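Local atomic coordinates of autoinducer 2-binding protein LsrB (Clostridium saccharobutylicum DSM 13864, PDB entry 6DSP), a protein that binds the signalling molecule autoinducer-2 in the cleft between its two lobes, as a solute-binding receptor of the LsrB family. Residues F35-A39 with T108-D112; A62-V68 with S86-V92; M121-G125 with Q276-G280. All coordinates share one frame; numbering follows the deposited sequence.

Contact 1 (F35-A39 with T108-D112); sequences FFESA and TWDSD. With PAV ((2R,4S)-2-methyl-2,3,3,4-tetrahydroxytetrahydrofuran), chain C.
One wall of the autoinducer-2 pocket rests on an aromatic cluster of Phe35 and Phe36, at the start of helix 34-50, and Trp109, joined by Asp110 where strand 105-109 ends. It shows how a Rossmann-like lobe gathers binding groups at the C-terminal edge of its parallel strands. Phe35 and the six-membered ring of Trp109 meet rim to rim, their planes within 2° of parallel, with Phe35 CE2 3.7 Å from Trp109 CZ3. Phe36 is turned steeply to that ring, planes at 79°, its CD1 3.6 Å from Trp109 CH2. Ala39, one helical turn on from Phe35, presses its CB to 3.4 Å from Trp109 CH2. The ligand packs on Phe35: its methyl carbon C1 sits over one face of the ring, 3.5 Å from Phe35 CD1. With CG anti to the backbone N (chi1 179°), Asp110 brings its carboxylate alongside the two phenylalanine rings to meet the ligand. There OD1 accepts from ligand O3 at 2.6 Å, and OD2 from O4 at the same 2.6 Å. Phe36 turns its edge to Asp110 OD2, 3.5 Å from Phe36 CZ. Ser85 OG and Gln124 NE2 also bond to the carboxylate. Because two ligand hydroxyls donate to it, Asp110 is probably ionised, gripped on both oxygens, which would favour a ligand carrying two hydroxyls at this spacing.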
loop_
_atom_site.group_PDB
_atom_site.type_symbol
_atom_site.label_atom_id
_atom_site.label_comp_id
_atom_site.label_asym_id
_atom_site.label_seq_id
_atom_site.Cartn_x
_atom_site.Cartn_y
_atom_site.Cartn_z
ATOM N N PHE A 35 8.282 -4.207 -1.538
ATOM C CA PHE A 35 6.895 -4.546 -1.221
ATOM C C PHE A 35 6.322 -5.459 -2.293
ATOM O O PHE A 35 5.662 -6.474 -1.991
ATOM C CB PHE A 35 6.070 -3.261 -1.144
ATOM C CG PHE A 35 4.610 -3.488 -0.878
ATOM C CD1 PHE A 35 4.111 -3.680 0.416
ATOM C CD2 PHE A 35 3.733 -3.573 -1.945
ATOM C CE1 PHE A 35 2.753 -3.896 0.645
ATOM C CE2 PHE A 35 2.368 -3.785 -1.738
ATOM C CZ PHE A 35 1.887 -3.967 -0.435
ATOM N N PHE A 36 6.547 -5.102 -3.556
ATOM C CA PHE A 36 5.957 -5.828 -4.672
ATOM C C PHE A 36 6.682 -7.127 -4.934
ATOM O O PHE A 36 6.049 -8.138 -5.262
ATOM C CB PHE A 36 5.900 -4.906 -5.891
ATOM C CG PHE A 36 4.950 -3.776 -5.654
ATOM C CD1 PHE A 36 3.577 -4.014 -5.672
ATOM C CD2 PHE A 36 5.376 -2.507 -5.311
ATOM C CE1 PHE A 36 2.661 -3.021 -5.357
ATOM C CE2 PHE A 36 4.431 -1.505 -5.005
ATOM C CZ PHE A 36 3.075 -1.780 -5.058
ATOM N N GLU A 37 8.000 -7.140 -4.749
ATOM C CA GLU A 37 8.728 -8.391 -4.903
ATOM C C GLU A 37 8.314 -9.390 -3.843
ATOM O O GLU A 37 8.142 -10.577 -4.134
ATOM C CB GLU A 37 10.226 -8.117 -4.872
ATOM C CG GLU A 37 10.678 -7.269 -6.072
ATOM C CD GLU A 37 10.367 -7.915 -7.443
ATOM O OE1 GLU A 37 10.591 -9.150 -7.626
ATOM O OE2 GLU A 37 9.882 -7.174 -8.350
ATOM N N SER A 38 8.140 -8.935 -2.591
ATOM C CA SER A 38 7.695 -9.836 -1.530
ATOM C C SER A 38 6.260 -10.295 -1.751
ATOM O O SER A 38 5.920 -11.463 -1.487
ATOM C CB SER A 38 7.867 -9.155 -0.182
ATOM O OG SER A 38 9.235 -9.179 0.204
ATOM N N ALA A 39 5.410 -9.410 -2.290
ATOM C CA ALA A 39 4.044 -9.831 -2.558
ATOM C C ALA A 39 4.032 -10.923 -3.618
ATOM O O ALA A 39 3.277 -11.901 -3.520
ATOM C CB ALA A 39 3.212 -8.635 -3.002
ATOM N N THR A 108 -8.399 -6.433 -8.127
ATOM C CA THR A 108 -7.356 -5.527 -7.675
ATOM C C THR A 108 -6.814 -5.967 -6.319
ATOM O O THR A 108 -7.434 -6.751 -5.598
ATOM C CB THR A 108 -7.845 -4.076 -7.605
ATOM O OG1 THR A 108 -9.101 -4.076 -6.918
ATOM C CG2 THR A 108 -8.043 -3.503 -9.012
ATOM N N TRP A 109 -5.655 -5.424 -5.960
ATOM C CA TRP A 109 -5.105 -5.581 -4.627
ATOM C C TRP A 109 -4.316 -4.324 -4.334
ATOM O O TRP A 109 -3.845 -3.664 -5.273
ATOM C CB TRP A 109 -4.217 -6.848 -4.572
ATOM C CG TRP A 109 -2.908 -6.701 -5.322
ATOM C CD1 TRP A 109 -2.743 -6.575 -6.689
ATOM C CD2 TRP A 109 -1.609 -6.570 -4.751
ATOM N NE1 TRP A 109 -1.391 -6.387 -6.984
ATOM C CE2 TRP A 109 -0.680 -6.360 -5.811
ATOM C CE3 TRP A 109 -1.131 -6.601 -3.440
ATOM C CZ2 TRP A 109 0.691 -6.191 -5.589
ATOM C CZ3 TRP A 109 0.246 -6.440 -3.220
ATOM C CH2 TRP A 109 1.140 -6.256 -4.302
ATOM N N ASP A 110 -4.146 -4.010 -3.041
ATOM C CA ASP A 110 -3.245 -2.942 -2.584
ATOM C C ASP A 110 -3.801 -1.549 -2.865
ATOM O O ASP A 110 -4.188 -0.845 -1.926
ATOM C CB ASP A 110 -1.829 -3.164 -3.136
ATOM C CG ASP A 110 -0.863 -2.081 -2.724
ATOM O OD1 ASP A 110 -0.845 -1.748 -1.513
ATOM O OD2 ASP A 110 -0.071 -1.612 -3.595
ATOM N N SER A 111 -3.901 -1.148 -4.130
ATOM C CA SER A 111 -4.470 0.148 -4.497
ATOM C C SER A 111 -5.542 -0.051 -5.562
ATOM O O SER A 111 -5.257 -0.558 -6.662
ATOM C CB SER A 111 -3.397 1.118 -4.992
ATOM O OG SER A 111 -4.038 2.375 -5.166
ATOM N N ASP A 112 -6.762 0.342 -5.229
ATOM C CA ASP A 112 -7.948 -0.008 -5.990
ATOM C C ASP A 112 -8.119 0.896 -7.217
ATOM O O ASP A 112 -7.378 1.875 -7.427
ATOM C CB ASP A 112 -9.176 0.136 -5.078
ATOM C CG ASP A 112 -10.311 -0.828 -5.427
ATOM O OD1 ASP A 112 -10.276 -1.553 -6.460
ATOM O OD2 ASP A 112 -11.268 -0.848 -4.635
HETATM O O2 PAV C . 2.439 1.955 1.326
HETATM C C2 PAV C . 2.606 0.946 0.308
HETATM C C1 PAV C . 3.297 -0.328 0.840
HETATM O O5 PAV C . 3.670 1.544 -0.621
HETATM C C5 PAV C . 3.499 0.967 -1.842
HETATM C C4 PAV C . 2.184 0.166 -1.803
HETATM O O4 PAV C . 1.420 0.403 -2.981
HETATM C C3 PAV C . 1.545 0.686 -0.511
HETATM O O3 PAV C . 0.718 -0.293 0.056
HETATM O O13 PAV C . 0.832 1.875 -0.767
#

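Contact 2 (A62-V68 with S86-V92); sequences ASAASQV and SVDAAGV
With CG anti to its carbonyl carbon (chi1 -65°) and the chain extended beyond it (chi2 -167°), Gln67 reaches from helix 64-76 to Val87 in the turn after strand 81-84. The two segments are the starts of successive helices of the alpha/beta lobe: helix 64-76 leads into strand 81-84, and helix 89-101 leads out of it. Gln67 OE1 accepts from Val87 N at 3.0 Å in a nearly straight bond (173°), the donor tilted from the carbonyl plane. Its NE2 is turned to the carbonyls of Ser85 and Pro28, tying the helix to loops at the C-terminal ends of strands 81-84 and 23-27. Val87 answers with its two methyls: CG1 lies 3.9 Å from Ala62 CB, while CG2 comes to 3.4 Å from Ala64 N. Both helices have side-chain caps, though the second begins loosely: Ser63 OG accepts from Ser66 N at 3.1 Å and Asp88 OD2 from Gly91 N at 2.9 Å; Asp88 OD1 bonds to Thr164. Because Gly91 has no side chain, its CA approaches Ala64 CA to 5.5 Å. One turn along helix 64-76 from Ala64, Val68 CG2 packs against Val92 CG1 at 4.0 Å and touches Gly91 O at 3.1 Å.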
loop_
_atom_site.group_PDB
_atom_site.type_symbol
_atom_site.label_atom_id
_atom_site.label_comp_id
_atom_site.label_asym_id
_atom_site.label_seq_id
_atom_site.Cartn_x
_atom_site.Cartn_y
_atom_site.Cartn_z
ATOM N N ALA A 62 6.766 3.437 -11.856
ATOM C CA ALA A 62 5.364 3.504 -11.467
ATOM C C ALA A 62 4.697 4.476 -12.427
ATOM O O ALA A 62 4.820 5.692 -12.276
ATOM C CB ALA A 62 5.249 3.967 -10.013
ATOM N N SER A 63 3.955 3.945 -13.396
ATOM C CA SER A 63 3.427 4.768 -14.488
ATOM C C SER A 63 2.104 4.190 -14.972
ATOM O O SER A 63 2.066 3.019 -15.359
ATOM C CB SER A 63 4.451 4.715 -15.626
ATOM O OG SER A 63 3.861 5.104 -16.848
ATOM N N ALA A 64 1.033 4.997 -14.994
ATOM C CA ALA A 64 -0.246 4.477 -15.486
ATOM C C ALA A 64 -0.136 4.022 -16.940
ATOM O O ALA A 64 -0.658 2.958 -17.306
ATOM C CB ALA A 64 -1.330 5.554 -15.374
ATOM N N ALA A 65 0.566 4.801 -17.776
ATOM C CA ALA A 65 0.745 4.401 -19.172
ATOM C C ALA A 65 1.458 3.046 -19.259
ATOM O O ALA A 65 1.105 2.194 -20.090
ATOM C CB ALA A 65 1.518 5.479 -19.932
ATOM N N SER A 66 2.459 2.821 -18.415
ATOM C CA SER A 66 3.105 1.523 -18.418
ATOM C C SER A 66 2.137 0.437 -18.006
ATOM O O SER A 66 2.131 -0.652 -18.598
ATOM C CB SER A 66 4.275 1.502 -17.487
ATOM O OG SER A 66 4.822 0.214 -17.503
ATOM N N GLN A 67 1.315 0.693 -16.977
ATOM C CA GLN A 67 0.379 -0.348 -16.540
ATOM C C GLN A 67 -0.640 -0.666 -17.630
ATOM O O GLN A 67 -0.979 -1.846 -17.828
ATOM C CB GLN A 67 -0.328 0.020 -15.234
ATOM C CG GLN A 67 0.632 0.100 -14.060
ATOM C CD GLN A 67 -0.124 0.149 -12.746
ATOM O OE1 GLN A 67 -1.067 0.948 -12.588
ATOM N NE2 GLN A 67 0.242 -0.701 -11.816
ATOM N N VAL A 68 -1.098 0.356 -18.390
ATOM C CA VAL A 68 -1.991 0.088 -19.512
ATOM C C VAL A 68 -1.312 -0.858 -20.494
ATOM O O VAL A 68 -1.944 -1.790 -21.004
ATOM C CB VAL A 68 -2.398 1.407 -20.192
ATOM C CG1 VAL A 68 -3.081 1.132 -21.520
ATOM C CG2 VAL A 68 -3.325 2.209 -19.279
ATOM N N SER A 86 -3.030 -0.480 -8.692
ATOM C CA SER A 86 -3.041 0.646 -9.619
ATOM C C SER A 86 -2.261 1.855 -9.103
ATOM O O SER A 86 -2.436 2.262 -7.943
ATOM C CB SER A 86 -4.507 1.020 -9.848
ATOM O OG SER A 86 -4.646 2.230 -10.520
ATOM N N VAL A 87 -1.430 2.447 -9.981
ATOM C CA VAL A 87 -0.760 3.705 -9.646
ATOM C C VAL A 87 -1.671 4.915 -9.831
ATOM O O VAL A 87 -1.405 5.967 -9.243
ATOM C CB VAL A 87 0.549 3.903 -10.417
ATOM C CG1 VAL A 87 1.516 2.777 -10.202
ATOM C CG2 VAL A 87 0.296 4.084 -11.855
ATOM N N ASP A 88 -2.704 4.798 -10.657
ATOM C CA ASP A 88 -3.663 5.862 -10.930
ATOM C C ASP A 88 -4.899 5.195 -11.496
ATOM O O ASP A 88 -4.867 4.640 -12.617
ATOM C CB ASP A 88 -3.142 6.879 -11.943
ATOM C CG ASP A 88 -4.164 7.955 -12.185
ATOM O OD1 ASP A 88 -4.440 8.738 -11.265
ATOM O OD2 ASP A 88 -4.737 8.000 -13.267
ATOM N N ALA A 89 -6.003 5.271 -10.778
ATOM C CA ALA A 89 -7.180 4.520 -11.202
ATOM C C ALA A 89 -7.692 5.015 -12.539
ATOM O O ALA A 89 -8.021 4.219 -13.422
ATOM C CB ALA A 89 -8.273 4.615 -10.138
ATOM N N ALA A 90 -7.810 6.332 -12.707
ATOM C CA ALA A 90 -8.411 6.861 -13.914
ATOM C C ALA A 90 -7.628 6.418 -15.134
ATOM O O ALA A 90 -8.212 6.151 -16.185
ATOM C CB ALA A 90 -8.500 8.387 -13.840
ATOM N N GLY A 91 -6.306 6.338 -15.021
ATOM C CA GLY A 91 -5.458 6.003 -16.157
ATOM C C GLY A 91 -5.494 4.563 -16.583
ATOM O O GLY A 91 -4.951 4.249 -17.645
ATOM N N VAL A 92 -6.128 3.677 -15.828
ATOM C CA VAL A 92 -6.264 2.297 -16.277
ATOM C C VAL A 92 -7.708 1.894 -16.499
ATOM O O VAL A 92 -7.964 0.738 -16.870
ATOM C CB VAL A 92 -5.578 1.294 -15.329
ATOM C CG1 VAL A 92 -4.073 1.481 -15.392
ATOM C CG2 VAL A 92 -6.149 1.409 -13.916
#

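Contact 3 (M121-G125 with Q276-G280); sequences MVSQG and QGAMG
The side-chain amides of Gln124 and Gln276 stand nearly perpendicular, their planes 78° apart, and Gln276 NE2 meets Gln124 OE1 from above the plane of the Gln124 amide. At the edge of the Gln276 amide, close to its plane, lies Val122 O. The setting is a helix packed on the beta-sheet of an alpha/beta lobe: residues 121-123 of the strand run nearly antiparallel to residues 276-280 of helix 273-288, which the chain supplies after passing through the second lobe. One nitrogen serves two acceptors. Gln276 NE2 bonds to Val122 O at 3.1 Å (N-H...O 160°) and to Gln124 OE1 at 2.9 Å, so both its hydrogens are used inside a buried interface. What carries the amide there is an extended side chain, CG anti to the backbone N (chi1 -176°), sliding past Val122. Gln124, bent in mid-chain, hydrogen-bonds through NE2 to Asp110 OD1 and also touches the ligand. Gln276 thus acts as a second-shell residue, consistent with holding the pocket amide of Gln124 in its orientation; Trp271 NE1 gives Gln276 OE1 a weak bond. At the end of the strand, Ser123 OG accepts from Gly125 N at 3.3 Å, an ST turn. Val122 sets its two methyls on the helix: CG1 lies 4.0 Å from Gln276 CG and 4.1 Å from Met279 CB, and CG2 rests 3.6 Å from the bare CA of Gly280.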
loop_
_atom_site.group_PDB
_atom_site.type_symbol
_atom_site.label_atom_id
_atom_site.label_comp_id
_atom_site.label_asym_id
_atom_site.label_seq_id
_atom_site.Cartn_x
_atom_site.Cartn_y
_atom_site.Cartn_z
ATOM N N MET A 121 -11.568 -6.389 -4.794
ATOM C CA MET A 121 -10.340 -5.743 -4.320
ATOM C C MET A 121 -9.886 -6.426 -3.031
ATOM O O MET A 121 -10.710 -6.612 -2.136
ATOM C CB MET A 121 -10.664 -4.281 -4.011
ATOM C CG MET A 121 -9.634 -3.538 -3.172
ATOM S SD MET A 121 -8.065 -3.278 -4.022
ATOM C CE MET A 121 -7.220 -2.438 -2.697
ATOM N N VAL A 122 -8.612 -6.849 -2.949
ATOM C CA VAL A 122 -8.036 -7.354 -1.703
ATOM C C VAL A 122 -7.214 -6.255 -1.053
ATOM O O VAL A 122 -6.129 -5.882 -1.529
ATOM C CB VAL A 122 -7.220 -8.640 -1.890
ATOM C CG1 VAL A 122 -6.674 -9.082 -0.545
ATOM C CG2 VAL A 122 -8.130 -9.725 -2.477
ATOM N N SER A 123 -7.756 -5.708 0.038
ATOM C CA SER A 123 -7.192 -4.521 0.663
ATOM C C SER A 123 -6.581 -4.829 2.028
ATOM O O SER A 123 -7.149 -5.585 2.830
ATOM C CB SER A 123 -8.287 -3.466 0.837
ATOM O OG SER A 123 -7.778 -2.334 1.527
ATOM N N GLN A 124 -5.469 -4.154 2.316
ATOM C CA GLN A 124 -4.765 -4.267 3.574
ATOM C C GLN A 124 -5.488 -3.599 4.748
ATOM O O GLN A 124 -5.082 -3.818 5.896
ATOM C CB GLN A 124 -3.360 -3.656 3.447
ATOM C CG GLN A 124 -3.302 -2.214 2.907
ATOM C CD GLN A 124 -3.139 -2.122 1.394
ATOM O OE1 GLN A 124 -3.829 -2.824 0.646
ATOM N NE2 GLN A 124 -2.296 -1.216 0.931
ATOM N N GLY A 125 -6.521 -2.796 4.515
ATOM C CA GLY A 125 -7.270 -2.221 5.623
ATOM C C GLY A 125 -8.095 -1.045 5.166
ATOM O O GLY A 125 -7.967 -0.556 4.040
ATOM N N GLN A 276 -1.342 -11.272 1.038
ATOM C CA GLN A 276 -2.244 -10.372 0.325
ATOM C C GLN A 276 -2.176 -10.601 -1.182
ATOM O O GLN A 276 -3.210 -10.700 -1.848
ATOM C CB GLN A 276 -1.901 -8.921 0.654
ATOM C CG GLN A 276 -2.897 -7.952 0.009
ATOM C CD GLN A 276 -2.495 -6.500 0.167
ATOM O OE1 GLN A 276 -1.384 -6.197 0.590
ATOM N NE2 GLN A 276 -3.423 -5.600 -0.126
ATOM N N GLY A 277 -0.958 -10.656 -1.740
ATOM C CA GLY A 277 -0.840 -10.915 -3.173
ATOM C C GLY A 277 -1.424 -12.267 -3.533
ATOM O O GLY A 277 -2.123 -12.409 -4.536
ATOM N N ALA A 278 -1.160 -13.275 -2.702
ATOM C CA ALA A 278 -1.727 -14.597 -2.944
ATOM C C ALA A 278 -3.245 -14.550 -2.921
ATOM O O ALA A 278 -3.898 -15.151 -3.780
ATOM C CB ALA A 278 -1.210 -15.587 -1.908
ATOM N N MET A 279 -3.826 -13.847 -1.950
ATOM C CA MET A 279 -5.274 -13.766 -1.869
ATOM C C MET A 279 -5.873 -13.072 -3.088
ATOM O O MET A 279 -6.917 -13.497 -3.599
ATOM C CB MET A 279 -5.674 -13.038 -0.586
ATOM C CG MET A 279 -5.427 -13.860 0.684
ATOM S SD MET A 279 -5.526 -12.842 2.170
ATOM C CE MET A 279 -7.252 -12.430 2.133
ATOM N N GLY A 280 -5.255 -11.967 -3.534
ATOM C CA GLY A 280 -5.747 -11.295 -4.724
ATOM C C GLY A 280 -5.739 -12.213 -5.926
ATOM O O GLY A 280 -6.709 -12.282 -6.684
#

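How the contacts relate
All three contacts belong to the lobe built on the large mixed sheet. Contact 2 is nested within the chain loop closed by contact 1, and contact 3 follows, its second segment returning from beyond the other lobe. Contacts 1 and 3 have centres about 7 Å apart, with segments on the neighbouring strands 105-109 and 120-123, joined through Thr108 O and Val122 N. The centre of contact 2 lies about 14 Å from that of contact 1, which it meets through Ser111 O and Ser86 N, and about 18 Å from that of contact 3. Together they illustrate a pocket built at the C-terminal ends of parallel strands: the ligand is touched from contact 1 and by Gln124 of contact 3, with Gln276 behind it.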